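Long-range contact in 1H-3-hydroxy-4-oxoquinoline 2,4-dioxygenase (Pseudomonas putida, PDB 3IBT), which catalyses the cofactor-independent, oxygen-dependent ring cleavage of 3-hydroxy-1H-quinolin-4-one to N-formylanthranilate and carbon monoxide: residues F89-I102 and L108-W121. Sequence-based numbering, arbitrary orientation.
Sequences FQMVSTSHGCWVNI and LGAARLPKTIIIDW. Unlike the reference sequence in segment 108-121: I118 (reference Val).
W121 lies across the first turn of helix 97-107, one face of its indole on C98 and one edge directed at W99. C98 CB sits 3.4 Å from the centroid of the six-membered ring, a CH-pi contact, while the two indole planes meet at 89°, edge-to-face. With CG anti to the backbone N (chi1 -161°), the ring swings back over the helix, and I102 CG1 lies 3.9 Å from W121 CH2. Replacing W121 by an alanine is likely to leave C98 CB and SG without the ring they pack against and the face of W99 without its edge-on partner. Further along the helix, N101 ties it to both strands: T116 OG1 donates to a lone pair of N101 OD1, and N101 ND2 reaches S93 OG at 2.8 Å, in the amide plane. Strands 89-94 and 115-119 run parallel, I117 N bonding to M91 O and S95 N to I119 O. F89 CZ closes the packed part on L113 CD2; the looser side is partly exposed, Q90 CG 4.3 Å from K115 O and K115 NZ leading off to F261 O. This is the right-handed beta-alpha-beta crossover of an alpha/beta-hydrolase fold, bringing S95, a probable substrate-binding residue, near D120, held by S213 N and probably raising the basicity of H244.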
ATOM      1  N   PHE A  89     -14.303   2.122 -10.362  1.00 81.96           N
ATOM      2  CA  PHE A  89     -13.434   2.492  -9.226  1.00 81.69           C
ATOM      3  C   PHE A  89     -11.936   2.391  -9.512  1.00 81.19           C
ATOM      4  O   PHE A  89     -11.499   1.719 -10.442  1.00 81.50           O
ATOM      5  CB  PHE A  89     -13.760   1.663  -7.971  1.00 81.62           C
ATOM      6  CG  PHE A  89     -13.183   0.285  -7.996  1.00 81.88           C
ATOM      7  CD1 PHE A  89     -11.982   0.008  -7.343  1.00 83.16           C
ATOM      8  CD2 PHE A  89     -13.822  -0.736  -8.687  1.00 81.42           C
ATOM      9  CE1 PHE A  89     -11.436  -1.273  -7.371  1.00 82.57           C
ATOM     10  CE2 PHE A  89     -13.287  -2.007  -8.713  1.00 81.69           C
ATOM     11  CZ  PHE A  89     -12.089  -2.280  -8.058  1.00 81.84           C
ATOM     12  N   GLN A  90     -11.157   3.062  -8.674  1.00 80.58           N
ATOM     13  CA  GLN A  90      -9.719   3.083  -8.773  1.00 79.25           C
ATOM     14  C   GLN A  90      -9.197   2.709  -7.417  1.00 79.71           C
ATOM     15  O   GLN A  90      -9.992   2.626  -6.462  1.00 79.52           O
ATOM     16  CB  GLN A  90      -9.288   4.465  -9.157  1.00 78.38           C
ATOM     17  CG  GLN A  90      -9.444   4.660 -10.616  1.00 78.13           C
ATOM     18  CD  GLN A  90     -10.157   5.931 -10.951  1.00 79.36           C
ATOM     19  OE1 GLN A  90     -11.180   6.269 -10.333  1.00 82.67           O
ATOM     20  NE2 GLN A  90      -9.639   6.654 -11.944  1.00 78.10           N
HETATM   21  N   MSE A  91      -7.888   2.432  -7.326  1.00 79.94           N
HETATM   22  CA  MSE A  91      -7.262   2.171  -6.033  1.00 80.80           C
HETATM   23  C   MSE A  91      -5.891   2.775  -5.908  1.00 78.57           C
HETATM   24  O   MSE A  91      -5.189   2.940  -6.886  1.00 78.93           O
HETATM   25  CB  MSE A  91      -7.225   0.684  -5.750  1.00 80.20           C
HETATM   26  CG  MSE A  91      -7.163  -0.155  -6.993  1.00 83.02           C
HETATM   27 SE   MSE A  91      -7.260  -2.066  -6.484  1.00 88.28          SE
HETATM   28  CE  MSE A  91      -9.092  -2.084  -5.743  1.00 87.06           C
ATOM     29  N   VAL A  92      -5.520   3.124  -4.692  1.00 77.27           N
ATOM     30  CA  VAL A  92      -4.232   3.689  -4.427  1.00 75.98           C
ATOM     31  C   VAL A  92      -3.715   2.908  -3.273  1.00 75.78           C
ATOM     32  O   VAL A  92      -4.349   2.847  -2.233  1.00 75.53           O
ATOM     33  CB  VAL A  92      -4.356   5.170  -4.008  1.00 76.47           C
ATOM     34  CG1 VAL A  92      -3.162   5.630  -3.168  1.00 75.28           C
ATOM     35  CG2 VAL A  92      -4.573   6.088  -5.225  1.00 76.58           C
ATOM     36  N   SER A  93      -2.555   2.298  -3.446  1.00 76.32           N
ATOM     37  CA  SER A  93      -2.020   1.431  -2.395  1.00 77.18           C
ATOM     38  C   SER A  93      -0.654   1.860  -1.896  1.00 77.39           C
ATOM     39  O   SER A  93       0.101   2.563  -2.582  1.00 77.84           O
ATOM     40  CB  SER A  93      -2.007  -0.050  -2.836  1.00 77.17           C
ATOM     41  OG  SER A  93      -1.229  -0.246  -4.008  1.00 78.12           O
ATOM     42  N   THR A  94      -0.353   1.445  -0.677  1.00 77.47           N
ATOM     43  CA  THR A  94       0.903   1.778  -0.036  1.00 77.43           C
ATOM     44  C   THR A  94       1.832   0.577   0.084  1.00 77.20           C
ATOM     45  O   THR A  94       1.395  -0.547   0.412  1.00 76.69           O
ATOM     46  CB  THR A  94       0.624   2.353   1.347  1.00 77.52           C
ATOM     47  OG1 THR A  94       0.646   3.775   1.240  1.00 78.75           O
ATOM     48  CG2 THR A  94       1.678   1.878   2.434  1.00 79.40           C
ATOM     49  N   SER A  95       3.116   0.809  -0.202  1.00 76.53           N
ATOM     50  CA  SER A  95       4.124  -0.156   0.185  1.00 76.18           C
ATOM     51  C   SER A  95       3.752  -1.562  -0.333  1.00 75.07           C
ATOM     52  O   SER A  95       3.552  -1.730  -1.534  1.00 74.66           O
ATOM     53  CB  SER A  95       4.261  -0.140   1.714  1.00 76.15           C
ATOM     54  OG  SER A  95       5.342  -0.959   2.116  1.00 79.43           O
ATOM     55  N   HIS A  96       3.644  -2.553   0.555  1.00 73.75           N
ATOM     56  CA  HIS A  96       3.412  -3.929   0.103  1.00 73.10           C
ATOM     57  C   HIS A  96       1.935  -4.242  -0.104  1.00 72.33           C
ATOM     58  O   HIS A  96       1.577  -5.344  -0.555  1.00 71.95           O
ATOM     59  CB  HIS A  96       4.197  -4.946   0.923  1.00 72.49           C
ATOM     60  CG  HIS A  96       5.641  -4.594   1.011  1.00 73.77           C
ATOM     61  ND1 HIS A  96       6.506  -4.733  -0.061  1.00 76.33           N
ATOM     62  CD2 HIS A  96       6.363  -4.016   2.001  1.00 74.87           C
ATOM     63  CE1 HIS A  96       7.711  -4.305   0.282  1.00 74.64           C
ATOM     64  NE2 HIS A  96       7.657  -3.869   1.529  1.00 75.26           N
ATOM     65  N   GLY A  97       1.097  -3.238   0.176  1.00 71.78           N
ATOM     66  CA  GLY A  97      -0.301  -3.245  -0.254  1.00 70.71           C
ATOM     67  C   GLY A  97      -0.375  -3.299  -1.776  1.00 70.72           C
ATOM     68  O   GLY A  97      -1.349  -3.769  -2.336  1.00 70.87           O
ATOM     69  N   CYS A  98       0.665  -2.840  -2.453  1.00 69.77           N
ATOM     70  CA  CYS A  98       0.682  -2.823  -3.892  1.00 70.02           C
ATOM     71  C   CYS A  98       0.598  -4.188  -4.570  1.00 69.71           C
ATOM     72  O   CYS A  98      -0.147  -4.339  -5.562  1.00 69.99           O
ATOM     73  CB  CYS A  98       1.927  -2.094  -4.338  1.00 70.98           C
ATOM     74  SG  CYS A  98       2.019  -0.435  -3.540  1.00 75.32           S
ATOM     75  N   TRP A  99       1.363  -5.168  -4.068  1.00 68.55           N
ATOM     76  CA  TRP A  99       1.172  -6.562  -4.460  1.00 67.66           C
ATOM     77  C   TRP A  99      -0.344  -6.896  -4.554  1.00 68.28           C
ATOM     78  O   TRP A  99      -0.771  -7.511  -5.535  1.00 68.83           O
ATOM     79  CB  TRP A  99       1.823  -7.546  -3.462  1.00 67.18           C
ATOM     80  CG  TRP A  99       3.257  -7.399  -3.274  1.00 65.90           C
ATOM     81  CD1 TRP A  99       3.895  -6.820  -2.207  1.00 64.80           C
ATOM     82  CD2 TRP A  99       4.278  -7.834  -4.180  1.00 65.47           C
ATOM     83  NE1 TRP A  99       5.254  -6.848  -2.413  1.00 66.61           N
ATOM     84  CE2 TRP A  99       5.520  -7.452  -3.617  1.00 64.63           C
ATOM     85  CE3 TRP A  99       4.262  -8.465  -5.439  1.00 64.21           C
ATOM     86  CZ2 TRP A  99       6.740  -7.703  -4.253  1.00 63.80           C
ATOM     87  CZ3 TRP A  99       5.494  -8.717  -6.081  1.00 66.20           C
ATOM     88  CH2 TRP A  99       6.712  -8.335  -5.482  1.00 64.18           C
ATOM     89  N   VAL A 100      -1.143  -6.510  -3.550  1.00 67.48           N
ATOM     90  CA  VAL A 100      -2.617  -6.691  -3.611  1.00 67.65           C
ATOM     91  C   VAL A 100      -3.280  -5.877  -4.763  1.00 67.85           C
ATOM     92  O   VAL A 100      -4.040  -6.402  -5.566  1.00 67.25           O
ATOM     93  CB  VAL A 100      -3.285  -6.329  -2.233  1.00 67.46           C
ATOM     94  CG1 VAL A 100      -4.790  -6.503  -2.268  1.00 66.71           C
ATOM     95  CG2 VAL A 100      -2.637  -7.121  -1.074  1.00 66.90           C
ATOM     96  N   ASN A 101      -2.966  -4.589  -4.819  1.00 68.46           N
ATOM     97  CA  ASN A 101      -3.377  -3.707  -5.899  1.00 69.57           C
ATOM     98  C   ASN A 101      -3.183  -4.334  -7.300  1.00 70.34           C
ATOM     99  O   ASN A 101      -4.153  -4.483  -8.071  1.00 70.91           O
ATOM    100  CB  ASN A 101      -2.585  -2.405  -5.777  1.00 69.47           C
ATOM    101  CG  ASN A 101      -3.093  -1.313  -6.688  1.00 71.16           C
ATOM    102  OD1 ASN A 101      -3.796  -1.574  -7.678  1.00 73.37           O
ATOM    103  ND2 ASN A 101      -2.730  -0.066  -6.369  1.00 69.81           N
ATOM    104  N   ILE A 102      -1.946  -4.727  -7.614  1.00 70.02           N
ATOM    105  CA  ILE A 102      -1.668  -5.292  -8.917  1.00 69.85           C
ATOM    106  C   ILE A 102      -2.384  -6.614  -9.155  1.00 70.49           C
ATOM    107  O   ILE A 102      -2.778  -6.928 -10.281  1.00 70.49           O
ATOM    108  CB  ILE A 102      -0.163  -5.393  -9.159  1.00 69.45           C
ATOM    109  CG1 ILE A 102       0.403  -3.991  -9.109  1.00 69.63           C
ATOM    110  CG2 ILE A 102       0.156  -5.948 -10.535  1.00 67.91           C
ATOM    111  CD1 ILE A 102      -0.231  -3.059 -10.091  1.00 68.27           C
ATOM    112  N   LEU A 108      -9.435  -8.658 -12.134  1.00 73.43           N
ATOM    113  CA  LEU A 108     -10.371  -7.887 -12.976  1.00 73.10           C
ATOM    114  C   LEU A 108      -9.710  -7.458 -14.292  1.00 73.20           C
ATOM    115  O   LEU A 108      -8.506  -7.695 -14.483  1.00 73.00           O
ATOM    116  CB  LEU A 108     -10.785  -6.640 -12.221  1.00 72.84           C
ATOM    117  CG  LEU A 108     -11.829  -6.669 -11.095  1.00 73.74           C
ATOM    118  CD1 LEU A 108     -11.793  -7.901 -10.174  1.00 73.31           C
ATOM    119  CD2 LEU A 108     -11.643  -5.403 -10.286  1.00 72.15           C
ATOM    120  N   GLY A 109     -10.461  -6.812 -15.191  1.00 73.05           N
ATOM    121  CA  GLY A 109      -9.863  -6.342 -16.460  1.00 73.75           C
ATOM    122  C   GLY A 109      -8.638  -5.406 -16.316  1.00 73.65           C
ATOM    123  O   GLY A 109      -8.291  -4.990 -15.216  1.00 73.35           O
ATOM    124  N   ALA A 110      -7.962  -5.095 -17.419  1.00 73.37           N
ATOM    125  CA  ALA A 110      -7.288  -3.808 -17.510  1.00 73.71           C
ATOM    126  C   ALA A 110      -8.368  -2.884 -18.023  1.00 74.01           C
ATOM    127  O   ALA A 110      -8.608  -1.815 -17.486  1.00 74.26           O
ATOM    128  CB  ALA A 110      -6.160  -3.857 -18.475  1.00 73.89           C
ATOM    129  N   ALA A 111      -9.039  -3.336 -19.074  1.00 74.55           N
ATOM    130  CA  ALA A 111     -10.228  -2.689 -19.593  1.00 74.00           C
ATOM    131  C   ALA A 111     -11.064  -2.162 -18.440  1.00 73.91           C
ATOM    132  O   ALA A 111     -11.397  -0.989 -18.421  1.00 74.11           O
ATOM    133  CB  ALA A 111     -11.015  -3.673 -20.434  1.00 73.90           C
ATOM    134  N   ARG A 112     -11.371  -3.020 -17.470  1.00 73.85           N
ATOM    135  CA  ARG A 112     -12.148  -2.636 -16.282  1.00 73.80           C
ATOM    136  C   ARG A 112     -11.515  -1.484 -15.476  1.00 73.78           C
ATOM    137  O   ARG A 112     -12.054  -0.377 -15.381  1.00 74.69           O
ATOM    138  CB  ARG A 112     -12.290  -3.854 -15.383  1.00 74.25           C
ATOM    139  CG  ARG A 112     -13.360  -3.760 -14.324  1.00 74.26           C
ATOM    140  CD  ARG A 112     -14.646  -4.428 -14.782  1.00 74.30           C
ATOM    141  NE  ARG A 112     -15.416  -4.981 -13.664  1.00 75.72           N
ATOM    142  CZ  ARG A 112     -15.856  -4.277 -12.615  1.00 76.76           C
ATOM    143  NH1 ARG A 112     -15.582  -2.983 -12.493  1.00 75.45           N
ATOM    144  NH2 ARG A 112     -16.566  -4.872 -11.668  1.00 78.99           N
ATOM    145  N   LEU A 113     -10.364  -1.721 -14.873  1.00 73.44           N
ATOM    146  CA  LEU A 113      -9.676  -0.598 -14.279  1.00 72.13           C
ATOM    147  C   LEU A 113      -8.352  -0.303 -14.980  1.00 71.55           C
ATOM    148  O   LEU A 113      -7.346  -0.982 -14.754  1.00 71.27           O
ATOM    149  CB  LEU A 113      -9.555  -0.745 -12.766  1.00 72.13           C
ATOM    150  CG  LEU A 113      -9.272  -2.096 -12.174  1.00 69.72           C
ATOM    151  CD1 LEU A 113      -7.877  -2.394 -12.484  1.00 69.75           C
ATOM    152  CD2 LEU A 113      -9.450  -1.945 -10.695  1.00 70.25           C
ATOM    153  N   PRO A 114      -8.371   0.725 -15.853  1.00 70.81           N
ATOM    154  CA  PRO A 114      -7.257   1.069 -16.753  1.00 70.17           C
ATOM    155  C   PRO A 114      -6.092   1.838 -16.112  1.00 69.38           C
ATOM    156  O   PRO A 114      -5.143   2.173 -16.817  1.00 69.44           O
ATOM    157  CB  PRO A 114      -7.943   1.933 -17.834  1.00 70.35           C
ATOM    158  CG  PRO A 114      -9.170   2.511 -17.173  1.00 69.71           C
ATOM    159  CD  PRO A 114      -9.528   1.638 -16.002  1.00 70.29           C
ATOM    160  N   LYS A 115      -6.190   2.125 -14.808  1.00 68.62           N
ATOM    161  CA  LYS A 115      -5.227   2.941 -14.062  1.00 67.72           C
ATOM    162  C   LYS A 115      -5.179   2.595 -12.597  1.00 68.17           C
ATOM    163  O   LYS A 115      -6.195   2.259 -11.971  1.00 68.53           O
ATOM    164  CB  LYS A 115      -5.593   4.392 -14.113  1.00 66.38           C
ATOM    165  CG  LYS A 115      -5.390   5.027 -15.419  1.00 67.20           C
ATOM    166  CD  LYS A 115      -5.298   6.537 -15.257  1.00 68.91           C
ATOM    167  CE  LYS A 115      -5.928   7.266 -16.427  1.00 69.86           C
ATOM    168  NZ  LYS A 115      -5.546   8.719 -16.369  1.00 74.65           N
ATOM    169  N   THR A 116      -3.999   2.744 -12.015  1.00 68.97           N
ATOM    170  CA  THR A 116      -3.839   2.415 -10.604  1.00 69.33           C
ATOM    171  C   THR A 116      -2.646   3.187 -10.018  1.00 69.17           C
ATOM    172  O   THR A 116      -1.785   3.662 -10.766  1.00 70.67           O
ATOM    173  CB  THR A 116      -3.705   0.893 -10.466  1.00 69.23           C
ATOM    174  OG1 THR A 116      -3.801   0.506  -9.094  1.00 70.56           O
ATOM    175  CG2 THR A 116      -2.391   0.415 -11.066  1.00 70.22           C
ATOM    176  N   ILE A 117      -2.593   3.371  -8.704  1.00 68.06           N
ATOM    177  CA  ILE A 117      -1.473   4.100  -8.132  1.00 66.33           C
ATOM    178  C   ILE A 117      -0.927   3.306  -7.011  1.00 66.05           C
ATOM    179  O   ILE A 117      -1.638   2.678  -6.255  1.00 66.01           O
ATOM    180  CB  ILE A 117      -1.917   5.423  -7.537  1.00 66.59           C
ATOM    181  CG1 ILE A 117      -2.482   6.325  -8.638  1.00 65.05           C
ATOM    182  CG2 ILE A 117      -0.764   6.072  -6.721  1.00 65.93           C
ATOM    183  CD1 ILE A 117      -2.870   7.623  -8.204  1.00 62.70           C
ATOM    184  N   ILE A 118       0.366   3.377  -6.892  1.00 66.21           N
ATOM    185  CA  ILE A 118       1.094   2.719  -5.834  1.00 66.46           C
ATOM    186  C   ILE A 118       2.016   3.746  -5.200  1.00 66.15           C
ATOM    187  O   ILE A 118       2.467   4.673  -5.865  1.00 66.70           O
ATOM    188  CB  ILE A 118       1.901   1.577  -6.405  1.00 66.84           C
ATOM    189  CG1 ILE A 118       2.603   2.040  -7.696  1.00 67.05           C
ATOM    190  CG2 ILE A 118       0.987   0.391  -6.693  1.00 65.71           C
ATOM    191  CD1 ILE A 118       3.237   0.941  -8.441  1.00 70.21           C
ATOM    192  N   ILE A 119       2.276   3.600  -3.917  1.00 65.68           N
ATOM    193  CA  ILE A 119       3.020   4.604  -3.198  1.00 66.26           C
ATOM    194  C   ILE A 119       4.154   3.916  -2.443  1.00 67.38           C
ATOM    195  O   ILE A 119       3.921   3.021  -1.639  1.00 68.42           O
ATOM    196  CB  ILE A 119       2.118   5.376  -2.228  1.00 66.26           C
ATOM    197  CG1 ILE A 119       1.012   6.083  -3.007  1.00 66.67           C
ATOM    198  CG2 ILE A 119       2.916   6.365  -1.420  1.00 65.15           C
ATOM    199  CD1 ILE A 119       0.055   6.843  -2.164  1.00 66.27           C
ATOM    200  N   ASP A 120       5.386   4.313  -2.712  1.00 67.70           N
ATOM    201  CA  ASP A 120       6.483   3.875  -1.894  1.00 68.54           C
ATOM    202  C   ASP A 120       6.576   2.379  -1.755  1.00 68.76           C
ATOM    203  O   ASP A 120       6.709   1.852  -0.648  1.00 69.60           O
ATOM    204  CB  ASP A 120       6.515   4.551  -0.527  1.00 67.93           C
ATOM    205  CG  ASP A 120       7.915   5.082  -0.218  1.00 70.75           C
ATOM    206  OD1 ASP A 120       8.072   6.322  -0.215  1.00 70.66           O
ATOM    207  OD2 ASP A 120       8.887   4.273  -0.070  1.00 71.22           O
ATOM    208  N   TRP A 121       6.516   1.726  -2.913  1.00 68.83           N
ATOM    209  CA  TRP A 121       6.746   0.309  -3.109  1.00 67.87           C
ATOM    210  C   TRP A 121       8.173   0.153  -3.618  1.00 68.97           C
ATOM    211  O   TRP A 121       8.525   0.737  -4.667  1.00 68.75           O
ATOM    212  CB  TRP A 121       5.873  -0.096  -4.259  1.00 66.91           C
ATOM    213  CG  TRP A 121       5.613  -1.529  -4.354  1.00 66.73           C
ATOM    214  CD1 TRP A 121       5.840  -2.466  -3.410  1.00 64.33           C
ATOM    215  CD2 TRP A 121       4.997  -2.192  -5.447  1.00 65.12           C
ATOM    216  NE1 TRP A 121       5.427  -3.671  -3.853  1.00 64.86           N
ATOM    217  CE2 TRP A 121       4.884  -3.534  -5.096  1.00 64.36           C
ATOM    218  CE3 TRP A 121       4.532  -1.770  -6.701  1.00 68.56           C
ATOM    219  CZ2 TRP A 121       4.313  -4.491  -5.944  1.00 66.18           C
ATOM    220  CZ3 TRP A 121       3.944  -2.720  -7.556  1.00 67.40           C
ATOM    221  CH2 TRP A 121       3.837  -4.067  -7.162  1.00 65.89           C
TER
HETATM  222  O   HOH W   1       7.764  -0.628  -0.179  1.00 70.22           O